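Local coordinates for protein frutapin (Artocarpus altilis, PDB 5TQZ) that binds sugars such as glucose as a jacalin-related lectin, each subunit probably a beta-prism, four of which make up the assembly, at residues S59-T64 with G138-A143; G82-F87 with P95-L100; E18-S23 with G132-T137. All coordinates share one frame; numbering follows the deposited sequence.

Contact 1 (S59-T64 with G138-A143). With GLC (alpha-D-glucopyranose), chain E.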
loop_
_atom_site.group_PDB
_atom_site.type_symbol
_atom_site.label_atom_id
_atom_site.label_comp_id
_atom_site.label_asym_id
_atom_site.label_seq_id
_atom_site.Cartn_x
_atom_site.Cartn_y
_atom_site.Cartn_z
ATOM N N SER A 59 -10.076 31.474 -3.119
ATOM C CA SER A 59 -11.186 32.326 -3.668
ATOM C C SER A 59 -11.019 33.780 -3.261
ATOM O O SER A 59 -10.798 34.055 -2.061
ATOM C CB SER A 59 -12.599 31.865 -3.176
ATOM O OG SER A 59 -13.625 32.710 -3.689
ATOM N N LYS A 60 -11.137 34.677 -4.250
ATOM C CA LYS A 60 -11.295 36.137 -4.010
ATOM C C LYS A 60 -12.641 36.633 -3.388
ATOM O O LYS A 60 -12.756 37.770 -2.926
ATOM C CB LYS A 60 -10.908 37.011 -5.215
ATOM C CG LYS A 60 -11.678 36.820 -6.511
ATOM C CD LYS A 60 -11.141 37.796 -7.580
ATOM C CE LYS A 60 -12.200 38.715 -8.230
ATOM N NZ LYS A 60 -12.920 38.014 -9.344
ATOM N N LEU A 61 -13.646 35.794 -3.369
ATOM C CA LEU A 61 -14.907 36.152 -2.684
ATOM C C LEU A 61 -14.656 36.501 -1.211
ATOM O O LEU A 61 -13.896 35.834 -0.578
ATOM C CB LEU A 61 -15.950 34.993 -2.733
ATOM C CG LEU A 61 -16.309 34.507 -4.160
ATOM C CD1 LEU A 61 -17.482 33.474 -4.075
ATOM C CD2 LEU A 61 -16.696 35.674 -5.055
ATOM N N PRO A 62 -15.394 37.482 -0.675
ATOM C CA PRO A 62 -15.271 37.902 0.740
ATOM C C PRO A 62 -16.011 36.954 1.737
ATOM O O PRO A 62 -17.100 37.305 2.338
ATOM C CB PRO A 62 -15.994 39.244 0.688
ATOM C CG PRO A 62 -17.042 39.126 -0.416
ATOM C CD PRO A 62 -16.690 37.931 -1.215
ATOM N N TYR A 63 -15.432 35.766 1.871
ATOM C CA TYR A 63 -15.966 34.637 2.728
ATOM C C TYR A 63 -15.277 34.665 4.156
ATOM O O TYR A 63 -14.310 35.284 4.273
ATOM C CB TYR A 63 -15.720 33.325 1.985
ATOM C CG TYR A 63 -16.760 32.996 0.930
ATOM C CD1 TYR A 63 -17.611 33.981 0.412
ATOM C CD2 TYR A 63 -16.807 31.790 0.383
ATOM C CE1 TYR A 63 -18.595 33.673 -0.541
ATOM C CE2 TYR A 63 -17.806 31.481 -0.493
ATOM C CZ TYR A 63 -18.674 32.394 -0.889
ATOM O OH TYR A 63 -19.680 31.995 -1.837
ATOM N N THR A 64 -15.754 33.895 5.165
ATOM C CA THR A 64 -15.137 33.841 6.462
ATOM C C THR A 64 -14.001 32.749 6.347
ATOM O O THR A 64 -14.217 31.660 5.913
ATOM C CB THR A 64 -16.180 33.307 7.433
ATOM O OG1 THR A 64 -17.218 34.266 7.456
ATOM C CG2 THR A 64 -15.637 32.988 8.836
ATOM N N GLY A 138 -12.805 27.193 -9.002
ATOM C CA GLY A 138 -12.974 28.414 -9.795
ATOM C C GLY A 138 -13.051 29.660 -8.948
ATOM O O GLY A 138 -12.062 30.099 -8.458
ATOM N N ASP A 139 -14.216 30.305 -8.855
ATOM C CA ASP A 139 -14.424 31.205 -7.702
ATOM C C ASP A 139 -14.733 30.463 -6.524
ATOM O O ASP A 139 -14.658 31.013 -5.419
ATOM C CB ASP A 139 -15.573 32.147 -7.990
ATOM C CG ASP A 139 -15.169 33.215 -8.940
ATOM O OD1 ASP A 139 -14.139 33.867 -8.590
ATOM O OD2 ASP A 139 -15.813 33.340 -10.030
ATOM N N LEU A 140 -15.076 29.208 -6.669
ATOM C CA LEU A 140 -15.534 28.333 -5.574
ATOM C C LEU A 140 -14.811 26.994 -5.686
ATOM O O LEU A 140 -14.167 26.653 -6.723
ATOM C CB LEU A 140 -17.086 27.990 -5.639
ATOM C CG LEU A 140 -17.913 29.224 -5.331
ATOM C CD1 LEU A 140 -19.253 28.952 -5.774
ATOM C CD2 LEU A 140 -18.019 29.652 -3.887
ATOM N N LEU A 141 -14.916 26.252 -4.610
ATOM C CA LEU A 141 -14.459 24.787 -4.553
ATOM C C LEU A 141 -15.472 23.989 -5.306
ATOM O O LEU A 141 -16.511 23.624 -4.697
ATOM C CB LEU A 141 -14.282 24.278 -3.160
ATOM C CG LEU A 141 -13.659 22.847 -3.057
ATOM C CD1 LEU A 141 -12.221 22.750 -3.665
ATOM C CD2 LEU A 141 -13.700 22.234 -1.651
ATOM N N ASP A 142 -15.296 23.765 -6.615
ATOM C CA ASP A 142 -16.205 23.002 -7.374
ATOM C C ASP A 142 -16.268 21.526 -6.950
ATOM O O ASP A 142 -17.407 20.867 -6.987
ATOM C CB ASP A 142 -15.859 23.057 -8.882
ATOM C CG ASP A 142 -16.198 24.371 -9.459
ATOM O OD1 ASP A 142 -15.381 25.238 -9.194
ATOM O OD2 ASP A 142 -17.277 24.503 -10.016
ATOM N N ALA A 143 -15.064 20.953 -6.679
ATOM C CA ALA A 143 -14.963 19.489 -6.438
ATOM C C ALA A 143 -13.891 19.187 -5.409
ATOM O O ALA A 143 -12.942 19.983 -5.344
ATOM C CB ALA A 143 -14.674 18.723 -7.715
HETATM C C1 GLC E . -15.881 30.024 -11.751
HETATM C C2 GLC E . -15.967 29.227 -13.066
HETATM C C3 GLC E . -16.969 28.045 -13.023
HETATM C C4 GLC E . -17.028 27.402 -11.650
HETATM C C5 GLC E . -17.540 28.479 -10.727
HETATM C C6 GLC E . -17.388 28.217 -9.270
HETATM O O1 GLC E . -15.741 31.466 -11.619
HETATM O O2 GLC E . -16.152 29.953 -14.279
HETATM O O3 GLC E . -16.525 27.079 -13.971
HETATM O O4 GLC E . -17.960 26.323 -11.674
HETATM O O5 GLC E . -16.973 29.763 -10.916
HETATM O O6 GLC E . -16.039 27.815 -8.953
HETATM O O HOH W 1 -12.545 33.864 -6.755
#
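Polar contact between loop 59-64 and the turn at 138-140 centres on the backbone carbonyl of D139. S59 OG donates to D139 O at 2.6 Å, lying in the carbonyl plane with a C=O...donor angle of 154°. The hydroxyl points there because OG is anti to its own backbone N (chi1 179°), and it also accepts from L61 N, closing an ST turn. One oxygen thus shapes its own loop and grips the neighbouring one. A water bonded to K60 N lies doubtfully close to D139 OD1, while K60 NZ stays 4.4 Å from D139 OD1, beyond a salt bridge.

The apolar part converges on one methyl. L140 CD2 receives L61 CD1 and Y63 CE2, each at 3.9 Å, both side chains crossing that of L140 at about a right angle.

Of the two segments, 138-143 alone bonds the sugar. The glucose O1 donates to D139 OD2 in a doubtfully short bond, L140 N donates to O6 at 2.8 Å, and D142 takes O6 on OD1 and O4 on OD2, the latter at 2.6 Å. G16 N, outside both segments, adds a further bond. A backbone N together with a carboxylate that takes O4 and O6 is the familiar jacalin-type sugar site.

S59 N is tied to S40 OG of strand 38-47, L140 packs on L90, and D142 and A143 form a classic beta bulge opposite R136 of strand 127-137.

Contact 2 (G82-F87 with P95-L100)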
loop_
_atom_site.group_PDB
_atom_site.type_symbol
_atom_site.label_atom_id
_atom_site.label_comp_id
_atom_site.label_asym_id
_atom_site.label_seq_id
_atom_site.Cartn_x
_atom_site.Cartn_y
_atom_site.Cartn_z
ATOM N N GLY A 82 -19.743 16.339 3.585
ATOM C CA GLY A 82 -20.129 17.576 2.950
ATOM C C GLY A 82 -21.300 17.410 2.037
ATOM O O GLY A 82 -22.050 16.465 2.067
ATOM N N TYR A 83 -21.724 18.536 1.553
ATOM C CA TYR A 83 -22.883 18.575 0.637
ATOM C C TYR A 83 -22.410 19.234 -0.679
ATOM O O TYR A 83 -21.594 20.175 -0.649
ATOM C CB TYR A 83 -23.978 19.413 1.241
ATOM C CG TYR A 83 -24.707 18.701 2.310
ATOM C CD1 TYR A 83 -24.203 18.621 3.582
ATOM C CD2 TYR A 83 -25.915 18.076 2.036
ATOM C CE1 TYR A 83 -24.930 17.911 4.578
ATOM C CE2 TYR A 83 -26.638 17.390 3.010
ATOM C CZ TYR A 83 -26.073 17.283 4.253
ATOM O OH TYR A 83 -26.756 16.701 5.248
ATOM N N THR A 84 -22.974 18.789 -1.796
ATOM C CA THR A 84 -22.685 19.364 -3.124
ATOM C C THR A 84 -24.013 19.766 -3.844
ATOM O O THR A 84 -25.037 19.076 -3.678
ATOM C CB THR A 84 -21.891 18.415 -3.993
ATOM O OG1 THR A 84 -22.714 17.224 -4.217
ATOM C CG2 THR A 84 -20.514 18.137 -3.310
ATOM N N ALA A 85 -24.015 20.917 -4.540
ATOM C CA ALA A 85 -25.203 21.400 -5.273
ATOM C C ALA A 85 -24.777 22.652 -6.075
ATOM O O ALA A 85 -23.749 23.230 -5.723
ATOM C CB ALA A 85 -26.218 21.773 -4.327
ATOM N N PRO A 86 -25.610 23.128 -7.031
ATOM C CA PRO A 86 -25.318 24.400 -7.651
ATOM C C PRO A 86 -25.463 25.521 -6.650
ATOM O O PRO A 86 -26.130 25.297 -5.590
ATOM C CB PRO A 86 -26.393 24.554 -8.738
ATOM C CG PRO A 86 -26.853 23.148 -8.932
ATOM C CD PRO A 86 -26.754 22.452 -7.685
ATOM N N PHE A 87 -24.812 26.613 -6.945
ATOM C CA PHE A 87 -25.011 27.847 -6.141
ATOM C C PHE A 87 -25.259 28.988 -7.113
ATOM O O PHE A 87 -24.319 29.577 -7.698
ATOM C CB PHE A 87 -23.870 28.043 -5.138
ATOM C CG PHE A 87 -23.971 29.356 -4.418
ATOM C CD1 PHE A 87 -25.094 29.635 -3.627
ATOM C CD2 PHE A 87 -22.977 30.310 -4.536
ATOM C CE1 PHE A 87 -25.249 30.886 -2.986
ATOM C CE2 PHE A 87 -23.125 31.575 -3.917
ATOM C CZ PHE A 87 -24.247 31.854 -3.148
ATOM N N PRO A 95 -22.790 21.417 -9.940
ATOM C CA PRO A 95 -22.632 21.428 -8.518
ATOM C C PRO A 95 -21.258 21.797 -7.984
ATOM O O PRO A 95 -20.324 21.636 -8.676
ATOM C CB PRO A 95 -23.008 19.970 -8.062
ATOM C CG PRO A 95 -22.763 19.184 -9.251
ATOM C CD PRO A 95 -22.838 20.041 -10.492
ATOM N N VAL A 96 -21.200 22.546 -6.870
ATOM C CA VAL A 96 -19.972 22.866 -6.170
ATOM C C VAL A 96 -20.021 22.261 -4.834
ATOM O O VAL A 96 -21.068 21.744 -4.485
ATOM C CB VAL A 96 -19.771 24.329 -6.068
ATOM C CG1 VAL A 96 -19.824 24.955 -7.494
ATOM C CG2 VAL A 96 -20.761 25.024 -5.135
ATOM N N VAL A 97 -18.964 22.417 -4.016
ATOM C CA VAL A 97 -19.001 21.872 -2.608
ATOM C C VAL A 97 -19.612 23.004 -1.841
ATOM O O VAL A 97 -18.994 24.122 -1.784
ATOM C CB VAL A 97 -17.563 21.531 -2.213
ATOM C CG1 VAL A 97 -17.541 21.078 -0.724
ATOM C CG2 VAL A 97 -16.938 20.536 -3.213
ATOM N N ARG A 98 -20.814 22.818 -1.348
ATOM C CA ARG A 98 -21.526 23.713 -0.455
ATOM C C ARG A 98 -21.132 23.762 1.055
ATOM O O ARG A 98 -21.262 24.774 1.676
ATOM C CB ARG A 98 -22.999 23.460 -0.553
ATOM C CG ARG A 98 -23.605 23.723 -1.955
ATOM C CD ARG A 98 -23.448 25.053 -2.570
ATOM N NE ARG A 98 -24.133 26.044 -1.758
ATOM C CZ ARG A 98 -25.451 26.284 -1.715
ATOM N NH1 ARG A 98 -26.345 25.678 -2.480
ATOM N NH2 ARG A 98 -25.884 27.114 -0.788
ATOM N N SER A 99 -20.719 22.608 1.531
ATOM C CA SER A 99 -20.369 22.398 2.906
ATOM C C SER A 99 -19.275 21.392 2.973
ATOM O O SER A 99 -19.237 20.452 2.172
ATOM C CB SER A 99 -21.626 21.821 3.633
ATOM O OG SER A 99 -21.377 21.973 5.049
ATOM N N LEU A 100 -18.446 21.516 3.984
ATOM C CA LEU A 100 -17.531 20.514 4.459
ATOM C C LEU A 100 -17.582 20.394 5.995
ATOM O O LEU A 100 -17.798 21.389 6.704
ATOM C CB LEU A 100 -16.051 20.914 4.095
ATOM C CG LEU A 100 -15.662 20.658 2.570
ATOM C CD1 LEU A 100 -14.348 21.300 2.286
ATOM C CD2 LEU A 100 -15.866 19.207 2.242
#
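Strands 82-87 and 95-100 form an antiparallel hairpin broken by a classic beta bulge, in which R98 and S99 both face Y83. The evidence is the shared acceptor: Y83 O takes R98 N at 2.8 Å and, weakly, S99 N at 3.4 Å. On the P95 side of the bulge A85 and V96 are a hydrogen-bonded pair, with V96 N to A85 O the straighter bond (169° at the hydrogen). On the L100 side Y83 N reaches S99 O, well above the carbonyl plane. The short axes run at 129° to each other, far from strictly antiparallel.

R98 carries most of the side-chain contact. Its chain bends at chi2 and chi3, which folds CG and CD back over A85, with CG 4.0 Å from A85 CB. F87 CD1 sits 3.8 Å above the guanidinium plane, over its centre, the ring and guanidinium planes 41° apart. NH1 adds a weak bond to P86 O. On the face shared by T84 and V97, T84 CG2 lies beside V97 CA.

The next shell fixes these groups. R98 NE donates to E36 O and NH2 forms a salt bridge with E115, so the guanidinium is held from outside the hairpin; S99 OG is bonded to Y113 O. T119 and F121 of strand 119-125 touch T84, while V97 packs against I38, L141 and I144.

Of the two V96 methyls, CG1 is the nearer to the glucose, while CG2 rests on A85 O at 3.5 Å.

Contact 3 (E18-S23 with G132-T137)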
loop_
_atom_site.group_PDB
_atom_site.type_symbol
_atom_site.label_atom_id
_atom_site.label_comp_id
_atom_site.label_asym_id
_atom_site.label_seq_id
_atom_site.Cartn_x
_atom_site.Cartn_y
_atom_site.Cartn_z
ATOM N N GLU A 18 -9.070 22.129 -12.537
ATOM C CA GLU A 18 -8.492 20.986 -11.678
ATOM C C GLU A 18 -7.140 21.335 -11.017
ATOM O O GLU A 18 -6.265 22.125 -11.528
ATOM C CB GLU A 18 -8.371 19.720 -12.544
ATOM C CG GLU A 18 -7.120 19.690 -13.442
ATOM C CD GLU A 18 -7.130 18.714 -14.607
ATOM O OE1 GLU A 18 -7.409 17.611 -14.180
ATOM O OE2 GLU A 18 -6.680 18.824 -15.763
ATOM N N TRP A 19 -6.932 20.664 -9.884
ATOM C CA TRP A 19 -5.721 20.651 -9.119
ATOM C C TRP A 19 -5.599 19.386 -8.323
ATOM O O TRP A 19 -6.579 18.604 -8.053
ATOM C CB TRP A 19 -5.621 21.874 -8.261
ATOM C CG TRP A 19 -6.728 21.975 -7.262
ATOM C CD1 TRP A 19 -7.882 22.791 -7.371
ATOM C CD2 TRP A 19 -6.808 21.405 -5.945
ATOM N NE1 TRP A 19 -8.614 22.655 -6.335
ATOM C CE2 TRP A 19 -8.092 21.764 -5.453
ATOM C CE3 TRP A 19 -6.046 20.522 -5.168
ATOM C CZ2 TRP A 19 -8.481 21.463 -4.147
ATOM C CZ3 TRP A 19 -6.586 20.116 -3.946
ATOM C CH2 TRP A 19 -7.783 20.576 -3.469
ATOM N N ASP A 20 -4.309 19.037 -7.923
ATOM C CA ASP A 20 -4.085 17.803 -7.191
ATOM C C ASP A 20 -2.841 18.135 -6.405
ATOM O O ASP A 20 -1.778 18.333 -7.035
ATOM C CB ASP A 20 -3.795 16.600 -8.138
ATOM C CG ASP A 20 -3.728 15.303 -7.378
ATOM O OD1 ASP A 20 -3.695 15.241 -6.173
ATOM O OD2 ASP A 20 -3.829 14.209 -8.081
ATOM N N ASP A 21 -2.943 18.217 -5.080
ATOM C CA ASP A 21 -1.800 18.502 -4.276
ATOM C C ASP A 21 -0.866 17.285 -4.180
ATOM O O ASP A 21 0.338 17.351 -3.748
ATOM C CB ASP A 21 -2.190 18.824 -2.839
ATOM C CG ASP A 21 -2.978 20.137 -2.708
ATOM O OD1 ASP A 21 -2.923 20.976 -3.654
ATOM O OD2 ASP A 21 -3.490 20.397 -1.542
ATOM N N GLY A 22 -1.362 16.204 -4.641
ATOM C CA GLY A 22 -0.612 14.944 -4.419
ATOM C C GLY A 22 -0.632 14.412 -3.002
ATOM O O GLY A 22 -1.569 14.665 -2.239
ATOM N N SER A 23 0.318 13.499 -2.694
ATOM C CA SER A 23 0.413 12.822 -1.464
ATOM C C SER A 23 1.662 13.107 -0.725
ATOM O O SER A 23 2.729 13.539 -1.246
ATOM C CB SER A 23 0.181 11.367 -1.565
ATOM O OG SER A 23 -1.191 11.146 -2.122
ATOM N N GLY A 132 -3.572 13.436 1.267
ATOM C CA GLY A 132 -3.547 14.454 0.291
ATOM C C GLY A 132 -4.977 14.764 -0.219
ATOM O O GLY A 132 -5.834 13.856 -0.087
ATOM N N PHE A 133 -5.085 15.958 -0.790
ATOM C CA PHE A 133 -6.356 16.391 -1.389
ATOM C C PHE A 133 -6.130 16.722 -2.862
ATOM O O PHE A 133 -5.030 17.031 -3.268
ATOM C CB PHE A 133 -6.849 17.557 -0.605
ATOM C CG PHE A 133 -7.418 17.214 0.687
ATOM C CD1 PHE A 133 -8.740 16.695 0.841
ATOM C CD2 PHE A 133 -6.637 17.456 1.826
ATOM C CE1 PHE A 133 -9.177 16.518 2.158
ATOM C CE2 PHE A 133 -7.080 17.182 3.115
ATOM C CZ PHE A 133 -8.390 16.676 3.295
ATOM N N LYS A 134 -7.199 16.443 -3.612
ATOM C CA LYS A 134 -7.326 17.032 -4.953
ATOM C C LYS A 134 -8.675 17.655 -5.110
ATOM O O LYS A 134 -9.589 17.317 -4.359
ATOM C CB LYS A 134 -7.054 15.926 -5.987
ATOM C CG LYS A 134 -8.024 14.815 -5.950
ATOM C CD LYS A 134 -7.701 13.648 -6.872
ATOM C CE LYS A 134 -7.755 14.033 -8.305
ATOM N NZ LYS A 134 -7.514 12.988 -9.304
ATOM N N GLY A 135 -8.844 18.426 -6.142
ATOM C CA GLY A 135 -10.179 19.057 -6.387
ATOM C C GLY A 135 -10.275 19.839 -7.623
ATOM O O GLY A 135 -9.491 19.708 -8.537
ATOM N N ARG A 136 -11.211 20.758 -7.561
ATOM C CA ARG A 136 -11.331 21.733 -8.695
ATOM C C ARG A 136 -11.801 22.989 -8.094
ATOM O O ARG A 136 -12.765 22.942 -7.255
ATOM C CB ARG A 136 -12.429 21.240 -9.737
ATOM C CG ARG A 136 -12.142 19.820 -10.456
ATOM C CD ARG A 136 -13.272 19.497 -11.510
ATOM N NE ARG A 136 -13.271 20.495 -12.558
ATOM C CZ ARG A 136 -12.441 20.424 -13.612
ATOM N NH1 ARG A 136 -11.557 19.390 -13.834
ATOM N NH2 ARG A 136 -12.325 21.415 -14.448
ATOM N N THR A 137 -11.251 24.098 -8.577
ATOM C CA THR A 137 -11.557 25.392 -8.015
ATOM C C THR A 137 -11.771 26.396 -9.108
ATOM O O THR A 137 -10.882 26.553 -9.958
ATOM C CB THR A 137 -10.514 25.925 -7.044
ATOM O OG1 THR A 137 -10.310 24.959 -5.984
ATOM C CG2 THR A 137 -10.884 27.352 -6.535
#
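The indole of W19 lies flat on the backbone of strand 132-137. Over one face G135 N stands 3.3 Å above the plane near its centre, with K134 C on the same face toward the rim. G135 CA makes a CH-pi contact 3.9 Å from the six-membered ring centroid, 23° off the normal. H57 also stacks with this ring. At the edge NE1 donates to T137 OG1 at 2.9 Å, tilted 24° from the ring plane. A chi1 of 62°, with CG between the backbone N and the carbonyl carbon, folds the ring back across the neighbouring strand. The R136 guanidinium carries E18 N over one face; its NE and NH2 bond to G15 O and G16 O.

Beneath the indole, W19 and G135 are a hydrogen-bonded pair in one of the three four-stranded antiparallel sheets of the jacalin-type beta-prism; strand 17-20 is one of this sheet's outer strands within the chain. Pairing continues past that strand with D21 N to F133 O at 3.0 Å, in the carbonyl plane. D20 OD1 then accepts from G22 N, an Asx turn, and also from H147 NE2. D20 OD2 and K134 NZ remain 4.1 Å apart, K134 NZ being paired with E126 of the third subunit.

Strand 141-149 joins the three contacts. Its L141 in contact 1 probably gives its carbonyl O to V97 N of contact 2 at 2.8 Å, and A143 O probably accepts from R136 N of contact 3 at 2.9 Å, so one short segment pairs within its own sheet with 127-137 and reaches the hairpin of contact 2. D142, which holds the glucose, is touched by both other contacts: OD2 is 3.6 Å from V96 CG1, and CB is 3.5 Å from R136 O. Contacts 2 and 3 do not touch, their centres being about 17 Å apart. The sugar is bound directly in contact 1, with the side chains of V96 about 4 Å and T137 about 6 Å from it.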